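Local coordinates for genome polyprotein (Chicken sicinivirus JSY, PDB 6QWT) that yields, as its C-terminal part, the RNA-dependent RNA polymerase 3Dpol, which probably copies viral RNA, at residues L89-L92 with E93-G97; H215-P218 with F219-F223; Y271-S274 with I275-S278; S347-A350 with D351-S355; P433-Y436 with Q437-C440. All coordinates share one frame; numbering follows the deposited sequence.

Contact 1: L89-L92 with E93-G97; sequences LTML and EAING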
loop_
_atom_site.group_PDB
_atom_site.type_symbol
_atom_site.label_atom_id
_atom_site.label_comp_id
_atom_site.label_asym_id
_atom_site.label_seq_id
_atom_site.Cartn_x
_atom_site.Cartn_y
_atom_site.Cartn_z
ATOM N N LEU A 89 18.558 -12.506 -1.679
ATOM C CA LEU A 89 18.286 -13.127 -2.964
ATOM C C LEU A 89 19.402 -12.797 -3.945
ATOM O O LEU A 89 20.000 -11.719 -3.895
ATOM C CB LEU A 89 16.947 -12.652 -3.535
ATOM C CG LEU A 89 15.667 -13.013 -2.783
ATOM C CD1 LEU A 89 14.453 -12.665 -3.631
ATOM C CD2 LEU A 89 15.656 -14.486 -2.401
ATOM N N THR A 90 19.685 -13.746 -4.833
ATOM C CA THR A 90 20.581 -13.464 -5.942
ATOM C C THR A 90 19.961 -12.403 -6.849
ATOM O O THR A 90 18.751 -12.158 -6.826
ATOM C CB THR A 90 20.866 -14.736 -6.743
ATOM O OG1 THR A 90 19.681 -15.135 -7.440
ATOM C CG2 THR A 90 21.310 -15.868 -5.823
ATOM N N MET A 91 20.809 -11.764 -7.655
ATOM C CA MET A 91 20.308 -10.734 -8.559
ATOM C C MET A 91 19.310 -11.312 -9.553
ATOM O O MET A 91 18.298 -10.673 -9.870
ATOM C CB MET A 91 21.462 -10.065 -9.297
ATOM C CG MET A 91 21.004 -8.929 -10.188
ATOM S SD MET A 91 22.336 -8.173 -11.117
ATOM C CE MET A 91 23.411 -7.617 -9.799
ATOM N N LEU A 92 19.573 -12.525 -10.045
ATOM C CA LEU A 92 18.656 -13.160 -10.985
ATOM C C LEU A 92 17.348 -13.545 -10.310
ATOM O O LEU A 92 16.276 -13.439 -10.916
ATOM C CB LEU A 92 19.319 -14.384 -11.614
ATOM C CG LEU A 92 20.254 -14.087 -12.787
ATOM C CD1 LEU A 92 21.273 -15.200 -12.960
ATOM C CD2 LEU A 92 19.452 -13.887 -14.062
ATOM N N GLU A 93 17.413 -14.001 -9.056
ATOM C CA GLU A 93 16.190 -14.299 -8.317
ATOM C C GLU A 93 15.384 -13.032 -8.059
ATOM O O GLU A 93 14.152 -13.043 -8.164
ATOM C CB GLU A 93 16.522 -14.998 -7.000
ATOM C CG GLU A 93 16.706 -16.500 -7.125
ATOM C CD GLU A 93 17.244 -17.132 -5.856
ATOM O OE1 GLU A 93 18.018 -16.465 -5.136
ATOM O OE2 GLU A 93 16.895 -18.300 -5.580
ATOM N N ALA A 94 16.061 -11.931 -7.725
ATOM C CA ALA A 94 15.352 -10.680 -7.484
ATOM C C ALA A 94 14.654 -10.182 -8.743
ATOM O O ALA A 94 13.615 -9.519 -8.654
ATOM C CB ALA A 94 16.317 -9.621 -6.951
ATOM N N ILE A 95 15.198 -10.501 -9.917
ATOM C CA ILE A 95 14.590 -10.066 -11.170
ATOM C C ILE A 95 13.460 -11.002 -11.580
ATOM O O ILE A 95 12.347 -10.559 -11.883
ATOM C CB ILE A 95 15.661 -9.963 -12.272
ATOM C CG1 ILE A 95 16.621 -8.808 -11.977
ATOM C CG2 ILE A 95 15.009 -9.795 -13.640
ATOM C CD1 ILE A 95 17.865 -8.815 -12.836
ATOM N N ASN A 96 13.725 -12.312 -11.585
ATOM C CA ASN A 96 12.802 -13.288 -12.152
ATOM C C ASN A 96 11.900 -13.963 -11.127
ATOM O O ASN A 96 10.865 -14.514 -11.514
ATOM C CB ASN A 96 13.583 -14.359 -12.918
ATOM C CG ASN A 96 14.340 -13.787 -14.099
ATOM O OD1 ASN A 96 13.755 -13.489 -15.141
ATOM N ND2 ASN A 96 15.647 -13.620 -13.939
ATOM N N GLY A 97 12.258 -13.952 -9.853
ATOM C CA GLY A 97 11.394 -14.472 -8.814
ATOM C C GLY A 97 11.876 -15.810 -8.276
ATOM O O GLY A 97 12.846 -16.405 -8.749
#

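Contact 2: H215-P218 with F219-F223; sequences HWTP and FYHSF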
loop_
_atom_site.group_PDB
_atom_site.type_symbol
_atom_site.label_atom_id
_atom_site.label_comp_id
_atom_site.label_asym_id
_atom_site.label_seq_id
_atom_site.Cartn_x
_atom_site.Cartn_y
_atom_site.Cartn_z
ATOM N N HIS A 215 -7.942 -14.897 1.686
ATOM C CA HIS A 215 -7.430 -14.646 3.026
ATOM C C HIS A 215 -8.455 -14.024 3.962
ATOM O O HIS A 215 -8.207 -13.979 5.171
ATOM C CB HIS A 215 -6.184 -13.761 2.948
ATOM C CG HIS A 215 -4.970 -14.496 2.477
ATOM N ND1 HIS A 215 -4.456 -14.349 1.206
ATOM C CD2 HIS A 215 -4.187 -15.411 3.096
ATOM C CE1 HIS A 215 -3.400 -15.131 1.068
ATOM N NE2 HIS A 215 -3.216 -15.787 2.199
ATOM N N TRP A 216 -9.597 -13.566 3.452
ATOM C CA TRP A 216 -10.614 -13.025 4.344
ATOM C C TRP A 216 -11.120 -14.066 5.336
ATOM O O TRP A 216 -11.577 -13.695 6.420
ATOM C CB TRP A 216 -11.772 -12.444 3.530
ATOM C CG TRP A 216 -11.949 -10.964 3.718
ATOM C CD1 TRP A 216 -13.090 -10.321 4.091
ATOM C CD2 TRP A 216 -10.950 -9.944 3.549
ATOM N NE1 TRP A 216 -12.870 -8.966 4.164
ATOM C CE2 TRP A 216 -11.564 -8.709 3.837
ATOM C CE3 TRP A 216 -9.599 -9.956 3.182
ATOM C CZ2 TRP A 216 -10.875 -7.497 3.771
ATOM C CZ3 TRP A 216 -8.916 -8.752 3.117
ATOM C CH2 TRP A 216 -9.556 -7.540 3.410
ATOM N N THR A 217 -11.022 -15.366 5.002
ATOM C CA THR A 217 -11.447 -16.395 5.953
ATOM C C THR A 217 -10.460 -16.534 7.109
ATOM O O THR A 217 -10.880 -16.417 8.274
ATOM C CB THR A 217 -11.696 -17.718 5.221
ATOM O OG1 THR A 217 -12.835 -17.592 4.358
ATOM C CG2 THR A 217 -11.942 -18.852 6.216
ATOM N N PRO A 218 -9.160 -16.777 6.884
ATOM C CA PRO A 218 -8.247 -16.838 8.040
ATOM C C PRO A 218 -8.075 -15.500 8.746
ATOM O O PRO A 218 -7.856 -15.489 9.964
ATOM C CB PRO A 218 -6.928 -17.338 7.426
ATOM C CG PRO A 218 -7.006 -16.949 6.002
ATOM C CD PRO A 218 -8.450 -17.092 5.627
ATOM N N PHE A 219 -8.162 -14.374 8.028
ATOM C CA PHE A 219 -8.161 -13.070 8.690
ATOM C C PHE A 219 -9.307 -12.973 9.691
ATOM O O PHE A 219 -9.119 -12.549 10.838
ATOM C CB PHE A 219 -8.275 -11.943 7.656
ATOM C CG PHE A 219 -7.026 -11.708 6.847
ATOM C CD1 PHE A 219 -7.003 -10.730 5.861
ATOM C CD2 PHE A 219 -5.879 -12.458 7.064
ATOM C CE1 PHE A 219 -5.859 -10.502 5.110
ATOM C CE2 PHE A 219 -4.733 -12.236 6.312
ATOM C CZ PHE A 219 -4.723 -11.257 5.335
ATOM N N TYR A 220 -10.509 -13.365 9.261
ATOM C CA TYR A 220 -11.694 -13.310 10.112
ATOM C C TYR A 220 -11.529 -14.182 11.353
ATOM O O TYR A 220 -11.748 -13.729 12.483
ATOM C CB TYR A 220 -12.909 -13.747 9.292
ATOM C CG TYR A 220 -14.233 -13.771 10.014
ATOM C CD1 TYR A 220 -15.037 -12.642 10.065
ATOM C CD2 TYR A 220 -14.704 -14.938 10.604
ATOM C CE1 TYR A 220 -16.261 -12.662 10.707
ATOM C CE2 TYR A 220 -15.927 -14.970 11.248
ATOM C CZ TYR A 220 -16.699 -13.829 11.296
ATOM O OH TYR A 220 -17.919 -13.849 11.934
ATOM N N HIS A 221 -11.141 -15.443 11.161
ATOM C CA HIS A 221 -11.051 -16.364 12.286
ATOM C C HIS A 221 -9.881 -16.046 13.213
ATOM O O HIS A 221 -9.884 -16.491 14.366
ATOM C CB HIS A 221 -10.951 -17.803 11.770
ATOM C CG HIS A 221 -12.191 -18.280 11.081
ATOM N ND1 HIS A 221 -13.388 -18.453 11.741
ATOM C CD2 HIS A 221 -12.425 -18.609 9.789
ATOM C CE1 HIS A 221 -14.305 -18.873 10.887
ATOM N NE2 HIS A 221 -13.745 -18.976 9.695
ATOM N N SER A 222 -8.890 -15.284 12.743
ATOM C CA SER A 222 -7.774 -14.924 13.611
ATOM C C SER A 222 -8.201 -13.938 14.690
ATOM O O SER A 222 -7.585 -13.888 15.759
ATOM C CB SER A 222 -6.624 -14.343 12.786
ATOM O OG SER A 222 -6.842 -12.968 12.511
ATOM N N PHE A 223 -9.249 -13.153 14.433
ATOM C CA PHE A 223 -9.784 -12.207 15.405
ATOM C C PHE A 223 -10.939 -12.785 16.217
ATOM O O PHE A 223 -11.831 -12.038 16.634
ATOM C CB PHE A 223 -10.222 -10.925 14.697
ATOM C CG PHE A 223 -9.087 -10.023 14.312
ATOM C CD1 PHE A 223 -8.630 -9.984 13.004
ATOM C CD2 PHE A 223 -8.472 -9.219 15.258
ATOM C CE1 PHE A 223 -7.583 -9.155 12.645
ATOM C CE2 PHE A 223 -7.424 -8.388 14.907
ATOM C CZ PHE A 223 -6.979 -8.355 13.598
#

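Contact 3: Y271-S274 with I275-S278; sequences YVQS and IYLS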
loop_
_atom_site.group_PDB
_atom_site.type_symbol
_atom_site.label_atom_id
_atom_site.label_comp_id
_atom_site.label_asym_id
_atom_site.label_seq_id
_atom_site.Cartn_x
_atom_site.Cartn_y
_atom_site.Cartn_z
ATOM N N TYR A 271 20.632 0.996 3.241
ATOM C CA TYR A 271 19.475 1.012 2.352
ATOM C C TYR A 271 18.246 1.566 3.060
ATOM O O TYR A 271 17.454 2.301 2.460
ATOM C CB TYR A 271 19.187 -0.383 1.803
ATOM C CG TYR A 271 18.216 -0.361 0.639
ATOM C CD1 TYR A 271 18.674 -0.337 -0.672
ATOM C CD2 TYR A 271 16.842 -0.341 0.853
ATOM C CE1 TYR A 271 17.788 -0.306 -1.740
ATOM C CE2 TYR A 271 15.952 -0.308 -0.203
ATOM C CZ TYR A 271 16.429 -0.292 -1.499
ATOM O OH TYR A 271 15.543 -0.263 -2.555
ATOM N N VAL A 272 18.062 1.221 4.337
ATOM C CA VAL A 272 16.942 1.779 5.084
ATOM C C VAL A 272 17.104 3.284 5.247
ATOM O O VAL A 272 16.116 4.029 5.239
ATOM C CB VAL A 272 16.798 1.058 6.440
ATOM C CG1 VAL A 272 15.703 1.697 7.283
ATOM C CG2 VAL A 272 16.500 -0.417 6.212
ATOM N N GLN A 273 18.345 3.766 5.360
ATOM C CA GLN A 273 18.562 5.208 5.411
ATOM C C GLN A 273 18.107 5.878 4.121
ATOM O O GLN A 273 17.542 6.979 4.151
ATOM C CB GLN A 273 20.032 5.524 5.690
ATOM C CG GLN A 273 20.291 7.021 5.835
ATOM C CD GLN A 273 21.715 7.348 6.234
ATOM O OE1 GLN A 273 22.669 6.764 5.721
ATOM N NE2 GLN A 273 21.864 8.295 7.154
ATOM N N SER A 274 18.331 5.227 2.977
ATOM C CA SER A 274 17.850 5.767 1.710
ATOM C C SER A 274 16.331 5.776 1.617
ATOM O O SER A 274 15.788 6.324 0.651
ATOM C CB SER A 274 18.441 4.977 0.534
ATOM O OG SER A 274 17.682 3.813 0.256
ATOM N N ILE A 275 15.641 5.188 2.589
ATOM C CA ILE A 275 14.189 5.207 2.641
ATOM C C ILE A 275 13.669 6.350 3.506
ATOM O O ILE A 275 12.747 7.058 3.102
ATOM C CB ILE A 275 13.662 3.843 3.136
ATOM C CG1 ILE A 275 13.716 2.817 2.006
ATOM C CG2 ILE A 275 12.241 3.966 3.665
ATOM C CD1 ILE A 275 13.530 1.399 2.471
ATOM N N TYR A 276 14.249 6.558 4.692
ATOM C CA TYR A 276 13.774 7.632 5.560
ATOM C C TYR A 276 14.521 8.946 5.361
ATOM O O TYR A 276 14.067 9.978 5.865
ATOM C CB TYR A 276 13.829 7.210 7.040
ATOM C CG TYR A 276 15.201 6.944 7.636
ATOM C CD1 TYR A 276 15.617 5.645 7.897
ATOM C CD2 TYR A 276 16.057 7.988 7.985
ATOM C CE1 TYR A 276 16.853 5.386 8.461
ATOM C CE2 TYR A 276 17.300 7.737 8.546
ATOM C CZ TYR A 276 17.690 6.430 8.781
ATOM O OH TYR A 276 18.918 6.155 9.339
ATOM N N LEU A 277 15.649 8.937 4.646
ATOM C CA LEU A 277 16.350 10.152 4.217
ATOM C C LEU A 277 16.485 10.043 2.700
ATOM O O LEU A 277 17.561 9.745 2.175
ATOM C CB LEU A 277 17.709 10.299 4.913
ATOM C CG LEU A 277 18.420 11.645 4.748
ATOM C CD1 LEU A 277 17.540 12.782 5.246
ATOM C CD2 LEU A 277 19.756 11.642 5.479
ATOM N N SER A 278 15.383 10.288 1.999
ATOM C CA SER A 278 15.240 9.928 0.597
ATOM C C SER A 278 15.323 11.154 -0.304
ATOM O O SER A 278 14.971 12.267 0.095
ATOM C CB SER A 278 13.905 9.215 0.367
ATOM O OG SER A 278 12.827 10.039 0.780
#

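Contact 4: S347-A350 with D351-S355; sequences SFIA and DFYHS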
loop_
_atom_site.group_PDB
_atom_site.type_symbol
_atom_site.label_atom_id
_atom_site.label_comp_id
_atom_site.label_asym_id
_atom_site.label_seq_id
_atom_site.Cartn_x
_atom_site.Cartn_y
_atom_site.Cartn_z
ATOM N N SER A 347 -9.649 5.707 20.866
ATOM C CA SER A 347 -9.484 7.018 21.487
ATOM C C SER A 347 -8.157 7.104 22.227
ATOM O O SER A 347 -7.447 8.112 22.133
ATOM C CB SER A 347 -10.639 7.296 22.447
ATOM O OG SER A 347 -11.711 7.929 21.777
ATOM N N PHE A 348 -7.806 6.048 22.963
ATOM C CA PHE A 348 -6.562 6.046 23.725
ATOM C C PHE A 348 -5.350 6.120 22.804
ATOM O O PHE A 348 -4.398 6.857 23.080
ATOM C CB PHE A 348 -6.500 4.795 24.602
ATOM C CG PHE A 348 -5.259 4.698 25.437
ATOM C CD1 PHE A 348 -4.126 4.057 24.954
ATOM C CD2 PHE A 348 -5.226 5.239 26.713
ATOM C CE1 PHE A 348 -2.983 3.965 25.724
ATOM C CE2 PHE A 348 -4.087 5.145 27.489
ATOM C CZ PHE A 348 -2.965 4.509 26.994
ATOM N N ILE A 349 -5.364 5.353 21.713
ATOM C CA ILE A 349 -4.242 5.369 20.780
ATOM C C ILE A 349 -4.134 6.730 20.103
ATOM O O ILE A 349 -3.033 7.269 19.931
ATOM C CB ILE A 349 -4.392 4.227 19.758
ATOM C CG1 ILE A 349 -4.288 2.871 20.458
ATOM C CG2 ILE A 349 -3.345 4.339 18.654
ATOM C CD1 ILE A 349 -4.421 1.692 19.520
ATOM N N ALA A 350 -5.274 7.317 19.727
ATOM C CA ALA A 350 -5.264 8.636 19.101
ATOM C C ALA A 350 -4.661 9.686 20.026
ATOM O O ALA A 350 -3.867 10.526 19.589
ATOM C CB ALA A 350 -6.684 9.034 18.695
ATOM N N ASP A 351 -5.025 9.650 21.312
ATOM C CA ASP A 351 -4.524 10.648 22.253
ATOM C C ASP A 351 -3.032 10.471 22.507
ATOM O O ASP A 351 -2.298 11.459 22.633
ATOM C CB ASP A 351 -5.311 10.581 23.562
ATOM C CG ASP A 351 -6.771 10.980 23.392
ATOM O OD1 ASP A 351 -7.637 10.372 24.055
ATOM O OD2 ASP A 351 -7.051 11.900 22.593
ATOM N N PHE A 352 -2.559 9.224 22.590
ATOM C CA PHE A 352 -1.125 8.999 22.740
ATOM C C PHE A 352 -0.358 9.504 21.524
ATOM O O PHE A 352 0.708 10.115 21.663
ATOM C CB PHE A 352 -0.825 7.516 22.965
ATOM C CG PHE A 352 0.631 7.173 22.800
ATOM C CD1 PHE A 352 1.514 7.334 23.856
ATOM C CD2 PHE A 352 1.122 6.723 21.584
ATOM C CE1 PHE A 352 2.856 7.037 23.708
ATOM C CE2 PHE A 352 2.463 6.424 21.427
ATOM C CZ PHE A 352 3.332 6.583 22.490
ATOM N N TYR A 353 -0.877 9.235 20.323
ATOM C CA TYR A 353 -0.219 9.690 19.104
ATOM C C TYR A 353 -0.101 11.210 19.075
ATOM O O TYR A 353 0.923 11.750 18.641
ATOM C CB TYR A 353 -0.986 9.194 17.876
ATOM C CG TYR A 353 -0.607 7.804 17.410
ATOM C CD1 TYR A 353 -1.374 7.140 16.460
ATOM C CD2 TYR A 353 0.514 7.156 17.916
ATOM C CE1 TYR A 353 -1.035 5.870 16.023
ATOM C CE2 TYR A 353 0.860 5.883 17.487
ATOM C CZ TYR A 353 0.081 5.245 16.539
ATOM O OH TYR A 353 0.413 3.981 16.100
ATOM N N HIS A 354 -1.141 11.914 19.532
ATOM C CA HIS A 354 -1.117 13.374 19.504
ATOM C C HIS A 354 -0.041 13.939 20.419
ATOM O O HIS A 354 0.542 14.986 20.117
ATOM C CB HIS A 354 -2.483 13.933 19.905
ATOM C CG HIS A 354 -3.579 13.612 18.937
ATOM N ND1 HIS A 354 -4.883 13.409 19.333
ATOM C CD2 HIS A 354 -3.566 13.463 17.591
ATOM C CE1 HIS A 354 -5.627 13.144 18.273
ATOM N NE2 HIS A 354 -4.851 13.171 17.204
ATOM N N SER A 355 0.243 13.264 21.533
ATOM C CA SER A 355 1.155 13.810 22.528
ATOM C C SER A 355 2.605 13.388 22.327
ATOM O O SER A 355 3.502 14.048 22.863
ATOM C CB SER A 355 0.698 13.405 23.933
ATOM O OG SER A 355 0.985 12.042 24.185
#

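Contact 5: P433-Y436 with Q437-C440; sequences PNNY and QKWC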
loop_
_atom_site.group_PDB
_atom_site.type_symbol
_atom_site.label_atom_id
_atom_site.label_comp_id
_atom_site.label_asym_id
_atom_site.label_seq_id
_atom_site.Cartn_x
_atom_site.Cartn_y
_atom_site.Cartn_z
ATOM N N PRO A 433 -26.218 -12.527 -4.765
ATOM C CA PRO A 433 -26.607 -12.708 -6.176
ATOM C C PRO A 433 -27.488 -11.598 -6.724
ATOM O O PRO A 433 -27.325 -11.208 -7.887
ATOM C CB PRO A 433 -27.339 -14.061 -6.162
ATOM C CG PRO A 433 -27.704 -14.301 -4.727
ATOM C CD PRO A 433 -26.607 -13.675 -3.929
ATOM N N ASN A 434 -28.410 -11.065 -5.927
ATOM C CA ASN A 434 -29.349 -10.081 -6.447
ATOM C C ASN A 434 -28.872 -8.647 -6.277
ATOM O O ASN A 434 -29.314 -7.771 -7.028
ATOM C CB ASN A 434 -30.720 -10.264 -5.788
ATOM C CG ASN A 434 -31.406 -11.542 -6.240
ATOM O OD1 ASN A 434 -31.506 -11.815 -7.438
ATOM N ND2 ASN A 434 -31.861 -12.342 -5.284
ATOM N N ASN A 435 -27.985 -8.380 -5.318
ATOM C CA ASN A 435 -27.300 -7.093 -5.317
ATOM C C ASN A 435 -26.319 -7.009 -6.477
ATOM O O ASN A 435 -26.158 -5.949 -7.090
ATOM C CB ASN A 435 -26.594 -6.873 -3.982
ATOM C CG ASN A 435 -27.567 -6.773 -2.830
ATOM O OD1 ASN A 435 -28.501 -5.973 -2.866
ATOM N ND2 ASN A 435 -27.366 -7.596 -1.806
ATOM N N TYR A 436 -25.668 -8.128 -6.801
ATOM C CA TYR A 436 -24.848 -8.196 -8.004
ATOM C C TYR A 436 -25.685 -7.948 -9.249
ATOM O O TYR A 436 -25.277 -7.198 -10.143
ATOM C CB TYR A 436 -24.165 -9.561 -8.079
ATOM C CG TYR A 436 -23.322 -9.792 -9.312
ATOM C CD1 TYR A 436 -22.230 -8.979 -9.597
ATOM C CD2 TYR A 436 -23.609 -10.833 -10.188
ATOM C CE1 TYR A 436 -21.453 -9.194 -10.723
ATOM C CE2 TYR A 436 -22.837 -11.053 -11.317
ATOM C CZ TYR A 436 -21.760 -10.231 -11.578
ATOM O OH TYR A 436 -20.985 -10.447 -12.698
ATOM N N GLN A 437 -26.869 -8.562 -9.318
ATOM C CA GLN A 437 -27.719 -8.396 -10.491
ATOM C C GLN A 437 -28.181 -6.954 -10.642
ATOM O O GLN A 437 -28.263 -6.435 -11.760
ATOM C CB GLN A 437 -28.919 -9.337 -10.405
ATOM C CG GLN A 437 -29.678 -9.477 -11.710
ATOM C CD GLN A 437 -28.787 -9.944 -12.844
ATOM O OE1 GLN A 437 -28.017 -10.895 -12.693
ATOM N NE2 GLN A 437 -28.877 -9.267 -13.984
ATOM N N LYS A 438 -28.487 -6.286 -9.522
ATOM C CA LYS A 438 -28.939 -4.899 -9.589
ATOM C C LYS A 438 -27.858 -3.997 -10.171
ATOM O O LYS A 438 -28.147 -3.110 -10.983
ATOM C CB LYS A 438 -29.357 -4.413 -8.200
ATOM C CG LYS A 438 -30.708 -4.940 -7.734
ATOM C CD LYS A 438 -30.960 -4.589 -6.271
ATOM C CE LYS A 438 -32.317 -5.098 -5.793
ATOM N NZ LYS A 438 -32.386 -6.585 -5.756
ATOM N N TRP A 439 -26.605 -4.211 -9.766
ATOM C CA TRP A 439 -25.499 -3.460 -10.347
ATOM C C TRP A 439 -25.361 -3.760 -11.836
ATOM O O TRP A 439 -25.221 -2.844 -12.653
ATOM C CB TRP A 439 -24.204 -3.782 -9.602
ATOM C CG TRP A 439 -22.989 -3.156 -10.214
ATOM C CD1 TRP A 439 -22.629 -1.841 -10.162
ATOM C CD2 TRP A 439 -21.974 -3.822 -10.975
ATOM N NE1 TRP A 439 -21.452 -1.644 -10.845
ATOM C CE2 TRP A 439 -21.029 -2.846 -11.354
ATOM C CE3 TRP A 439 -21.773 -5.147 -11.376
ATOM C CZ2 TRP A 439 -19.900 -3.153 -12.111
ATOM C CZ3 TRP A 439 -20.652 -5.450 -12.130
ATOM C CH2 TRP A 439 -19.729 -4.458 -12.489
ATOM N N CYS A 440 -25.411 -5.043 -12.207
ATOM C CA CYS A 440 -25.285 -5.413 -13.617
ATOM C C CYS A 440 -26.403 -4.804 -14.454
ATOM O O CYS A 440 -26.157 -4.282 -15.547
ATOM C CB CYS A 440 -25.284 -6.935 -13.771
ATOM S SG CYS A 440 -23.895 -7.798 -12.996
HETATM O O HOH W 1 -26.886 -12.472 -10.389
HETATM O O HOH W 2 -31.107 -7.481 -3.785
#

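Contact 1: L89-L92 with E93-G97
Leu89 brings a methyl, CD2, up to the carboxylate of Glu93, 4.1 Å from OE1. The two side chains cross at about a right angle. Thr90 holds that carboxylate more firmly. Its backbone N donates to Glu93 OE1 (3.2 Å), on the lone pair that faces away from OE2. Thr90 OG1 sits between the backbone N and the carbonyl carbon (chi1 69°). There it accepts a bond from Glu93 N (3.0 Å) and gives its own proton to Glu93 OE1 (3.1 Å), from above the carboxylate plane. OE1 thus has two donors, both from one residue. Met91 runs side by side with Ile95 and touches it through CG on CD1 (4.1 Å). Beyond this pair lie helices 136-147 and 180-189. Leu92 O is gripped twice by Asn96. The backbone N (2.9 Å) and the side-chain ND2 (3.1 Å) reach it from opposite faces of the carbonyl plane. Asn96 OD1 meets Tyr132 N, so the amide links the last turn to strand 132-134. Gly97 then leaves the helix with positive phi. The reciprocal Thr90 and Glu93 bonds are a capping box, here closing the N-terminal end of the short helix 91-96.

Contact 2: H215-P218 with F219-F223
Phe219 N donates to His215 O at 2.9 Å, nearly along the C=O axis. His221 N meets Thr217 O in a similarly straight bond. Tyr220 N reaches Trp216 O from above the carbonyl plane, 44° out of it. One turn on, Ser222 OG bonds Phe219 O (2.9 Å). Pro218 has no N-H to give, and the helix is kinked where the N atoms of Thr217 and Pro218 lack bonds to the turn before. His215 O also lies over a face of the Phe219 ring, 3.1 Å from CG. Phe219 CG stays beside its own backbone N (chi1 -73°), which swings the ring back over the preceding turn. His215 CB makes a CH-pi contact there, 3.9 Å from the ring centroid and over the face. The imidazole itself is near parallel to the phenyl ring but slid aside, with little overlap. Trp216 comes in from the same side of the ring as His215, at a slant, CE3 to Phe219 CD1 at 3.8 Å. Its NE1 bonds His385 O. Thr217 CG2 meets the imidazole of His221 at the edge and in plane, 3.6 Å from CD2. His215, Trp216 and Phe219 form an aromatic cluster. Phe219 goes on to touch Phe386 and Leu330, so the cluster joins helix 212-222 to strands 384-388 and 327-332, the latter part of the antiparallel sheet of the polymerase palm.

Contact 3: Y271-S274 with I275-S278
Val272 O is gripped by two backbone donors. Tyr276 N approaches it almost straight on (3.2 Å). Ile275 N comes closer, 2.9 Å, but from high above the carbonyl plane, 67° out of it. The helix is therefore tightened in its last turn. Leu277 N still bonds Gln273 O (2.8 Å), although Leu277 has already left helical angles. Ser274 OG turns back to Tyr271 O at 2.7 Å and also meets Tyr151 OH. Ser274 OG lies over the centre of the Tyr271 ring. Tyr276 CG sits between its backbone N and carbonyl carbon (chi1 65°), which folds the ring back over the turn before. Gln273 CA then lies over one face, 3.8 Å from the ring centroid, as a CH-pi contact. Val272 CG1 touches Tyr276 CD1 (4.0 Å). Ile275 CD1 reaches Tyr271 CE2 at the same distance. Outside this turn, Ile275 and Tyr276 both pack on Phe246 of helix 243-256. Ser278 pairs through its backbone with Met289. This is a helix-to-strand junction: helix 267-276 passes without a loop into strand 277-282, which forms a hairpin with strand 285-290 in the mixed five-stranded sheet.

Contact 4: S347-A350 with D351-S355
Ile349 CG2 lies over one face of the Tyr353 ring, 4.1 Å from the centroid and offset toward the rim. This CH-pi contact spans one turn of helix 346-356, which packs against helix 298-316 in what is, as in related polymerases, the palm. Ile349 and Tyr353 run side by side and point the same way. CG2 is anti to the backbone N of Ile349, and Tyr353 CG stays beside its own N (chi1 -86°), so methyl and ring meet. Tyr353 OH bonds Tyr234 OH on strand 230-235. The His354 ring turns one face to a carbonyl of the preceding turn: Ala350 O lies 3.0 Å above its plane. The oxygen is 3.1 Å from ND1, but the angle is too poor for a hydrogen bond. The backbone follows the regular helical pattern. Tyr353 N bonds Ile349 O (2.9 Å), and His354 N bonds Ala350 O (3.1 Å). Phe352 points its ring away from this turn, to Ala315 and Thr318. On the exposed flank, Asp351 N bonds Ser347 O, while Asp351 OD1 comes to 3.0 Å from that same Ser347 O, two acceptors that probably repel each other.

Contact 5: P433-Y436 with Q437-C440
Cys440 SG sits over one face of the Tyr436 ring, 3.6 Å from the centroid and 16° off the normal. Two torsions place it there. Tyr436 CG is anti to its backbone N (chi1 178°), which carries the ring out beside the following turn. Cys440 SG is anti to its carbonyl carbon (chi1 -64°) and so leans back, with CZ of Tyr436 its nearest ring atom at 3.5 Å. Trp439 meets the same ring at a slant, CZ3 to Tyr436 CE1 at 4.1 Å. Its own indole meets Tyr405 edge-to-face. Tyr436 OH ends on Ile457 O, so the ring is held at its far end too. The outer side is polar. Lys438 runs back along the helix, and its CG passes Asn434 O at 3.2 Å. A water then bridges its NZ to Asn435 OD1, while Asn435 ND2 bonds Ala431 O. A second water, 2.8 Å from Pro433 O, joins that carbonyl to Gln437 OE1. Pro433 O also accepts from Gln437 N (3.0 Å). Gln437 NE2 is taken by Asp441. The chemistry thus divides helix 433-449 by side. Tyr436 packs on helices 417-428 and 459-469, Trp439 on the former, and Cys440 on Phe456, while the amides and the lysine use water to tie their ends to the first turn.

In the fold
All five contacts are local turns of separate helices within the polymerase, and none touches another. Contacts 2 and 4 come close, with nearest atoms about 11 Å apart. Both touch the antiparallel sheet of strands 230-235, 327-332, 335-340 and 360-362, whose hairpin of strands 327-332 and 335-340 carries, as in this family, the catalytic GDD motif. Contact 2 reaches strand 327-332 and contact 4 reaches strand 230-235. Contacts 1 and 3 lie about 10 Å apart at their nearest atoms, in what are probably the fingers, and both reach helix 180-189. Contact 5, probably in the thumb, is remote: its centre is about 47 Å from that of contact 3, across the centre of the chain.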